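Putative nucleotide-diphospho-sugar transferase (Desulfovibrio desulfuricans subsp. desulfuricans, PDB 3CGX) probably transfers a sugar from a nucleotide-diphosphate donor to an acceptor not yet identified. Local coordinates at residues S5-F10 with R105-G110; V11-P16 with E67-W72; P114-E119 with L184-W189. All blocks are in the same frame, centred on the assembly; numbering follows the deposited sequence. Where two conformers were deposited one is given.

Contact 1 (S5-F10 with R105-G110); sequences SCILFF and RVVLMG
L108 CG stands anti to its backbone N (chi1 -177°), which puts it beside L8 CB and the F10 ring. L8 CG stands anti to its own carbonyl carbon (chi1 -50°), turned toward V106 CG1. All four residues belong to a parallel strand pair in the GT-A, Rossmann-like sheet. The strands run in register, S5 beside R105 through F9 beside M109. Five backbone bonds alternate between them: C6 N to R105 O, V107 N to C6 O, L8 N to V107 O, M109 N to L8 O and F10 N to M109 O. The L8 N to V107 O bond is short at 2.7 Å.

On the leucine face, L8 CD1 meets V106 CG1 at 3.7 Å. L108 CD2 sits over the centre of the F10 ring, a CH-pi contact 4.1 Å from the centroid. Helix 87-100 packs on this face through M91, M95 and F99. On the other face I7 and V107 lie side by side, with I7 CG1 4.0 Å from V107 CG2, and L125 of helix 118-127 touches both. The R105 guanidinium is held by a salt bridge to E4 and a hydrogen bond to L125 O. S5 OG lies over the centre of that guanidinium, 3.4 Å from R105 CZ.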
# COMPACT_ATOMS: atom_id res chain seq x y z
N SER A 5 -8.98 5.07 14.90
CA SER A 5 -8.33 5.05 13.59
C SER A 5 -8.06 3.64 13.13
O SER A 5 -7.72 2.78 13.94
CB SER A 5 -6.97 5.76 13.65
OG SER A 5 -7.13 7.15 13.73
N CYS A 6 -8.18 3.43 11.84
CA CYS A 6 -7.86 2.14 11.26
C CYS A 6 -7.02 2.28 9.99
O CYS A 6 -7.24 3.19 9.19
CB CYS A 6 -9.15 1.34 10.94
SG CYS A 6 -8.74 -0.43 10.61
N ILE A 7 -6.04 1.40 9.85
CA ILE A 7 -5.20 1.30 8.64
C ILE A 7 -5.56 0.03 7.90
O ILE A 7 -5.53 -1.07 8.48
CB ILE A 7 -3.69 1.25 8.94
CG1 ILE A 7 -3.21 2.49 9.69
CG2 ILE A 7 -2.90 1.02 7.65
CD1 ILE A 7 -1.90 2.19 10.50
N LEU A 8 -6.00 0.19 6.66
CA LEU A 8 -6.27 -0.94 5.78
C LEU A 8 -5.09 -1.10 4.84
O LEU A 8 -4.80 -0.22 4.01
CB LEU A 8 -7.53 -0.74 4.98
CG LEU A 8 -8.78 -0.34 5.76
CD1 LEU A 8 -9.97 -0.00 4.82
CD2 LEU A 8 -9.12 -1.41 6.83
N PHE A 9 -4.44 -2.24 4.97
CA PHE A 9 -3.17 -2.54 4.30
C PHE A 9 -3.37 -3.63 3.25
O PHE A 9 -3.62 -4.77 3.55
CB PHE A 9 -2.12 -2.88 5.36
CG PHE A 9 -0.71 -3.15 4.83
CD1 PHE A 9 -0.13 -2.32 3.87
CD2 PHE A 9 0.07 -4.17 5.37
CE1 PHE A 9 1.20 -2.52 3.47
CE2 PHE A 9 1.41 -4.37 4.91
CZ PHE A 9 1.93 -3.54 3.94
N PHE A 10 -3.31 -3.23 1.99
CA PHE A 10 -3.62 -4.08 0.84
C PHE A 10 -2.38 -4.80 0.36
O PHE A 10 -1.37 -4.18 0.00
CB PHE A 10 -4.27 -3.24 -0.28
CG PHE A 10 -5.77 -3.14 -0.21
CD1 PHE A 10 -6.43 -2.95 0.99
CD2 PHE A 10 -6.54 -3.21 -1.39
CE1 PHE A 10 -7.80 -2.91 1.03
CE2 PHE A 10 -7.91 -3.11 -1.35
CZ PHE A 10 -8.55 -2.97 -0.16
N ARG A 105 -11.75 7.39 11.54
CA ARG A 105 -10.79 7.77 10.52
C ARG A 105 -10.11 6.52 10.00
O ARG A 105 -9.62 5.70 10.77
CB ARG A 105 -9.72 8.70 11.09
CG ARG A 105 -10.21 10.11 11.49
CD ARG A 105 -9.11 10.82 12.25
NE ARG A 105 -9.12 10.43 13.65
CZ ARG A 105 -8.06 10.30 14.42
NH1 ARG A 105 -6.85 10.52 13.94
NH2 ARG A 105 -8.22 9.94 15.69
N VAL A 106 -10.06 6.41 8.68
CA VAL A 106 -9.53 5.25 8.02
C VAL A 106 -8.64 5.62 6.86
O VAL A 106 -8.99 6.45 6.04
CB VAL A 106 -10.70 4.35 7.49
CG1 VAL A 106 -10.15 3.12 6.78
CG2 VAL A 106 -11.64 3.95 8.63
N VAL A 107 -7.46 5.01 6.82
CA VAL A 107 -6.57 5.14 5.66
C VAL A 107 -6.34 3.76 5.04
O VAL A 107 -6.22 2.75 5.73
CB VAL A 107 -5.19 5.88 5.98
CG1 VAL A 107 -5.44 7.32 6.54
CG2 VAL A 107 -4.40 5.09 6.91
N LEU A 108 -6.34 3.74 3.72
CA LEU A 108 -6.09 2.51 2.96
C LEU A 108 -4.83 2.74 2.12
O LEU A 108 -4.69 3.72 1.41
CB LEU A 108 -7.33 2.15 2.13
CG LEU A 108 -7.39 0.87 1.29
CD1 LEU A 108 -8.88 0.57 0.90
CD2 LEU A 108 -6.53 0.99 0.06
N MSE A 109 -3.89 1.82 2.21
CA MSE A 109 -2.67 1.94 1.46
C MSE A 109 -2.20 0.64 0.92
O MSE A 109 -2.54 -0.43 1.44
CB MSE A 109 -1.61 2.51 2.38
CG MSE A 109 -1.17 1.59 3.49
SE MSE A 109 -0.06 2.67 4.76
CE MSE A 109 1.44 3.05 3.63
N GLY A 110 -1.37 0.74 -0.11
CA GLY A 110 -0.82 -0.44 -0.76
C GLY A 110 0.51 -0.89 -0.17
O GLY A 110 1.03 -0.31 0.80

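Contact 2 (V11-P16 with E67-W72); sequences VKYPEP and EKFKAW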
# COMPACT_ATOMS: atom_id res chain seq x y z
N VAL A 11 -2.47 -6.13 0.39
CA VAL A 11 -1.39 -7.07 0.11
C VAL A 11 -1.88 -8.24 -0.76
O VAL A 11 -3.06 -8.45 -0.94
CB VAL A 11 -0.80 -7.65 1.47
CG1 VAL A 11 -0.26 -6.51 2.39
CG2 VAL A 11 -1.85 -8.54 2.24
N LYS A 12 -0.94 -8.94 -1.34
CA LYS A 12 -1.16 -10.25 -1.99
C LYS A 12 -0.15 -11.28 -1.44
O LYS A 12 1.01 -10.94 -1.13
CB LYS A 12 -1.02 -10.14 -3.50
CG LYS A 12 -1.35 -11.39 -4.27
CD LYS A 12 -1.48 -11.17 -5.75
CE LYS A 12 -1.79 -12.50 -6.48
NZ LYS A 12 -1.83 -12.24 -7.92
N TYR A 13 -0.59 -12.53 -1.30
CA TYR A 13 0.32 -13.58 -0.82
C TYR A 13 1.47 -13.65 -1.84
O TYR A 13 1.24 -13.72 -3.03
CB TYR A 13 -0.34 -14.95 -0.62
CG TYR A 13 0.60 -15.81 0.16
CD1 TYR A 13 0.63 -15.74 1.55
CD2 TYR A 13 1.53 -16.63 -0.50
CE1 TYR A 13 1.56 -16.48 2.30
CE2 TYR A 13 2.47 -17.38 0.24
CZ TYR A 13 2.49 -17.27 1.64
OH TYR A 13 3.41 -17.97 2.40
N PRO A 14 2.74 -13.57 -1.36
CA PRO A 14 3.94 -13.49 -2.23
C PRO A 14 4.38 -14.82 -2.85
O PRO A 14 5.50 -15.30 -2.59
CB PRO A 14 4.99 -12.92 -1.30
CG PRO A 14 4.59 -13.52 0.06
CD PRO A 14 3.10 -13.51 0.07
N GLU A 15 3.51 -15.38 -3.67
CA GLU A 15 3.80 -16.63 -4.37
C GLU A 15 4.55 -16.36 -5.67
O GLU A 15 4.10 -15.53 -6.47
CB GLU A 15 2.52 -17.33 -4.73
CG GLU A 15 2.75 -18.69 -5.30
CD GLU A 15 1.45 -19.39 -5.63
OE1 GLU A 15 0.37 -18.95 -5.15
OE2 GLU A 15 1.51 -20.37 -6.40
N PRO A 16 5.68 -17.07 -5.90
CA PRO A 16 6.40 -16.83 -7.17
C PRO A 16 5.50 -16.99 -8.38
O PRO A 16 4.67 -17.94 -8.48
CB PRO A 16 7.56 -17.85 -7.12
CG PRO A 16 7.77 -18.06 -5.68
CD PRO A 16 6.42 -18.02 -5.05
N GLU A 67 -4.77 -19.41 6.73
CA GLU A 67 -3.71 -19.99 7.56
C GLU A 67 -2.33 -19.70 6.95
O GLU A 67 -1.31 -19.64 7.66
CB GLU A 67 -3.95 -21.49 7.78
CG GLU A 67 -5.13 -21.79 8.66
CD GLU A 67 -5.00 -21.25 10.07
OE1 GLU A 67 -3.86 -21.20 10.59
OE2 GLU A 67 -6.04 -20.85 10.66
N LYS A 68 -2.28 -19.49 5.64
CA LYS A 68 -0.99 -19.16 4.98
C LYS A 68 -0.53 -17.78 5.47
O LYS A 68 0.63 -17.55 5.84
CB LYS A 68 -1.11 -19.17 3.45
CG LYS A 68 -0.91 -20.50 2.85
CD LYS A 68 -1.07 -20.45 1.33
CE LYS A 68 0.16 -19.83 0.72
NZ LYS A 68 0.29 -20.14 -0.73
N PHE A 69 -1.50 -16.87 5.58
CA PHE A 69 -1.25 -15.53 6.10
C PHE A 69 -0.84 -15.54 7.57
O PHE A 69 0.08 -14.82 7.96
CB PHE A 69 -2.43 -14.58 5.85
CG PHE A 69 -2.32 -13.86 4.52
CD1 PHE A 69 -1.44 -12.78 4.38
CD2 PHE A 69 -3.00 -14.32 3.41
CE1 PHE A 69 -1.28 -12.13 3.15
CE2 PHE A 69 -2.84 -13.69 2.16
CZ PHE A 69 -1.98 -12.59 2.04
N LYS A 70 -1.53 -16.34 8.37
CA LYS A 70 -1.19 -16.45 9.80
C LYS A 70 0.22 -17.01 9.97
O LYS A 70 1.02 -16.54 10.80
CB LYS A 70 -2.25 -17.27 10.60
CG LYS A 70 -3.64 -16.70 10.46
CD LYS A 70 -4.70 -17.13 11.47
CE LYS A 70 -4.48 -18.43 12.17
NZ LYS A 70 -5.83 -18.94 12.70
N ALA A 71 0.54 -18.04 9.19
CA ALA A 71 1.85 -18.68 9.29
C ALA A 71 2.97 -17.75 8.85
O ALA A 71 4.11 -17.86 9.30
CB ALA A 71 1.89 -20.02 8.50
N TRP A 72 2.65 -16.82 7.98
CA TRP A 72 3.65 -15.89 7.42
C TRP A 72 3.86 -14.67 8.33
O TRP A 72 4.96 -14.45 8.84
CB TRP A 72 3.26 -15.45 6.01
CG TRP A 72 4.11 -14.32 5.44
CD1 TRP A 72 5.41 -14.06 5.72
CD2 TRP A 72 3.71 -13.34 4.49
NE1 TRP A 72 5.85 -12.96 5.02
CE2 TRP A 72 4.83 -12.50 4.25
CE3 TRP A 72 2.50 -13.07 3.83
CZ2 TRP A 72 4.78 -11.43 3.38
CZ3 TRP A 72 2.44 -12.00 2.97
CH2 TRP A 72 3.57 -11.19 2.75
O HOH W 1 2.85 -18.80 4.78
O HOH W 2 -0.64 -17.92 -3.05
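An aromatic cluster of Y13, F69 and W72 joins the loop after the first strand of the GT-A fold to helix 65-73. In GT-A enzymes this loop commonly lies beside the nucleotide-sugar pocket. An imidazole, probably from the crystallisation liquor, lies near K12 and may mark a pocket. Y13 is the centre of the contact. Its first torsion (chi1 -167°) carries CG away from the backbone N, and the side chain runs antiparallel to those of F69 and W72.

The edge of Y13 meets the face of F69 in a T-shaped pair, planes at 89°. Y13 CD1 lies over the centre of the F69 ring. V11 CG2 touches the same ring at F69 CE1, 3.7 Å away. Y58 stacks with F69 and ties it to strand 53-58.

K68 crosses the Y13 side chain at about a right angle. Its CE sits over one face of the tyrosine, 3.4 Å from Y13 CE2. K68 NZ makes an off-centre cation-pi contact, 4.1 Å from the ring centroid. P14 CD lies over the opposite face, near the rim, so the ring is held between lysine and proline.

P14 also reaches W72 tip to tip. P14 CD is 3.3 Å from W72 CZ3, a tight approach, and P14 CG makes a CH-pi contact over the six-membered ring. W72 NE1 bonds to Q41 of helix 29-47, and R37 of that helix makes a cation-pi contact with W72.

Two waters complete the interface. One accepts a weak bond from K68 NZ and donates to E15 OE1. The other links Y13 OH, which also bonds to R37, to the helix backbone: this water lies 2.6 Å from Y13 OH and donates to K68 O at 2.8 Å.

Contact 3 (P114-E119 with L184-W189); sequences PDYPCE and LQLPDW
Y116 and W189 have the nearest CA atoms of the two segments, 7.9 Å apart, and backbone pairing does not join them. Segment 114-119 is a loop that enters helix 118-127. Segment 184-189 finishes strand 183-185 and runs on as an extended loop from L186.

Side chains make the contact, and W189 carries most of it. Its indole lies across the edge of Y116 in a T-shaped pair, planes at 76°. Y116 CD1 sits over the indole face, 3.5 Å from W189 CD2. P117 reaches the far end of the indole tip to tip, with P117 CD 3.5 Å from W189 CH2.

W189 NE1 donates to D115 OD1 at 2.9 Å. The bond is nearly straight, 176° at the hydrogen, and the oxygen lies in the indole plane. The N-H comes in from above the carboxylate plane.

Y116 OH is hydrogen-bonded to Y144 OH of strand 143-149. The contact as a whole joins two loops at the end of the sheet, the one between strand 105-109 and helix 118-127 and the one after edge strand 183-185, in a GT-A type alpha/beta fold.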
# COMPACT_ATOMS: atom_id res chain seq x y z
N PRO A 114 7.94 0.17 0.12
CA PRO A 114 8.52 -0.37 1.35
C PRO A 114 9.28 0.63 2.18
O PRO A 114 9.44 0.43 3.36
CB PRO A 114 9.43 -1.47 0.83
CG PRO A 114 9.78 -1.06 -0.55
CD PRO A 114 8.54 -0.47 -1.08
N ASP A 115 9.76 1.69 1.57
CA ASP A 115 10.53 2.69 2.31
C ASP A 115 9.69 3.86 2.82
O ASP A 115 10.22 4.90 3.21
CB ASP A 115 11.69 3.28 1.48
CG ASP A 115 11.24 4.01 0.21
OD1 ASP A 115 10.14 3.76 -0.36
OD2 ASP A 115 12.03 4.85 -0.28
N TYR A 116 8.37 3.74 2.73
CA TYR A 116 7.54 4.85 3.11
C TYR A 116 7.65 5.08 4.61
O TYR A 116 7.44 4.16 5.38
CB TYR A 116 6.08 4.59 2.78
CG TYR A 116 5.23 5.85 2.80
CD1 TYR A 116 5.30 6.77 1.75
CD2 TYR A 116 4.34 6.11 3.81
CE1 TYR A 116 4.51 7.91 1.74
CE2 TYR A 116 3.55 7.24 3.80
CZ TYR A 116 3.64 8.13 2.76
OH TYR A 116 2.84 9.27 2.73
N PRO A 117 7.93 6.32 5.03
CA PRO A 117 8.03 6.48 6.49
C PRO A 117 6.68 6.40 7.22
O PRO A 117 5.73 7.10 6.90
CB PRO A 117 8.71 7.84 6.64
CG PRO A 117 8.73 8.49 5.31
CD PRO A 117 8.02 7.60 4.32
N CYS A 118 6.65 5.53 8.22
CA CYS A 118 5.44 5.28 8.99
C CYS A 118 4.87 6.58 9.55
O CYS A 118 3.66 6.75 9.56
CB CYS A 118 5.63 4.21 10.09
SG CYS A 118 6.87 4.43 11.45
N GLU A 119 5.75 7.51 9.92
CA GLU A 119 5.32 8.73 10.57
C GLU A 119 4.43 9.51 9.62
O GLU A 119 3.63 10.31 10.07
CB GLU A 119 6.47 9.61 11.10
CG GLU A 119 7.59 9.94 10.13
CD GLU A 119 8.72 8.96 10.15
OE1 GLU A 119 8.46 7.75 10.12
OE2 GLU A 119 9.88 9.42 10.14
N LEU A 184 -6.40 16.62 1.91
CA LEU A 184 -4.97 16.68 2.23
C LEU A 184 -4.17 15.86 1.23
O LEU A 184 -4.39 14.65 1.04
CB LEU A 184 -4.71 16.17 3.63
CG LEU A 184 -3.25 16.12 4.08
CD1 LEU A 184 -2.67 17.46 4.43
CD2 LEU A 184 -3.23 15.14 5.26
N GLN A 185 -3.21 16.51 0.62
CA GLN A 185 -2.35 15.83 -0.32
C GLN A 185 -1.04 15.48 0.34
O GLN A 185 -0.36 16.33 0.87
CB GLN A 185 -2.15 16.71 -1.55
CG GLN A 185 -1.30 16.08 -2.58
CD GLN A 185 -1.20 16.93 -3.84
OE1 GLN A 185 -2.18 17.52 -4.29
NE2 GLN A 185 -0.01 16.97 -4.42
N LEU A 186 -0.71 14.19 0.33
CA LEU A 186 0.53 13.70 0.94
C LEU A 186 1.60 13.77 -0.12
O LEU A 186 1.27 14.00 -1.29
CB LEU A 186 0.40 12.25 1.42
CG LEU A 186 -0.62 12.01 2.53
CD1 LEU A 186 -0.88 10.53 2.63
CD2 LEU A 186 -0.11 12.58 3.84
N PRO A 187 2.88 13.57 0.26
CA PRO A 187 3.95 13.66 -0.72
C PRO A 187 3.85 12.65 -1.84
O PRO A 187 3.36 11.54 -1.65
CB PRO A 187 5.20 13.37 0.14
CG PRO A 187 4.82 13.74 1.51
CD PRO A 187 3.41 13.30 1.61
N ASP A 188 4.36 13.00 -3.00
CA ASP A 188 4.46 12.01 -4.08
C ASP A 188 5.45 10.89 -3.66
O ASP A 188 6.47 11.13 -2.97
CB ASP A 188 4.99 12.59 -5.37
CG ASP A 188 4.17 13.77 -5.89
OD1 ASP A 188 3.09 14.11 -5.39
OD2 ASP A 188 4.67 14.39 -6.83
N TRP A 189 5.15 9.67 -4.07
CA TRP A 189 6.00 8.52 -3.77
C TRP A 189 5.99 7.52 -4.91
O TRP A 189 5.03 7.47 -5.68
CB TRP A 189 5.56 7.82 -2.48
CG TRP A 189 6.73 7.31 -1.65
CD1 TRP A 189 7.29 6.06 -1.68
CD2 TRP A 189 7.49 8.05 -0.67
NE1 TRP A 189 8.34 5.99 -0.81
CE2 TRP A 189 8.45 7.19 -0.15
CE3 TRP A 189 7.42 9.36 -0.18
CZ2 TRP A 189 9.39 7.61 0.81
CZ3 TRP A 189 8.31 9.74 0.80
CH2 TRP A 189 9.29 8.89 1.27

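From the N terminus, strand 5-11 runs through contact 1 and passes straight into the loop of contact 2. Contact 2 closes first, when helix 65-73 returns to residues 11-16 and is tied to the loop after strand 5-11. Contact 1 closes later, at strand 105-109 in the middle of the sheet, so its larger loop encloses that of contact 2. Contact 3 follows in series: it ties the loop before helix 118-127 to the loop after strand 183-185. None of the loops cross. Contacts 2 and 3 lie on opposite sides of the chain's centre, about 25 Å apart between centres. Contacts 1 and 3 touch where M109 CE packs 4.2 Å from Y116 CD2.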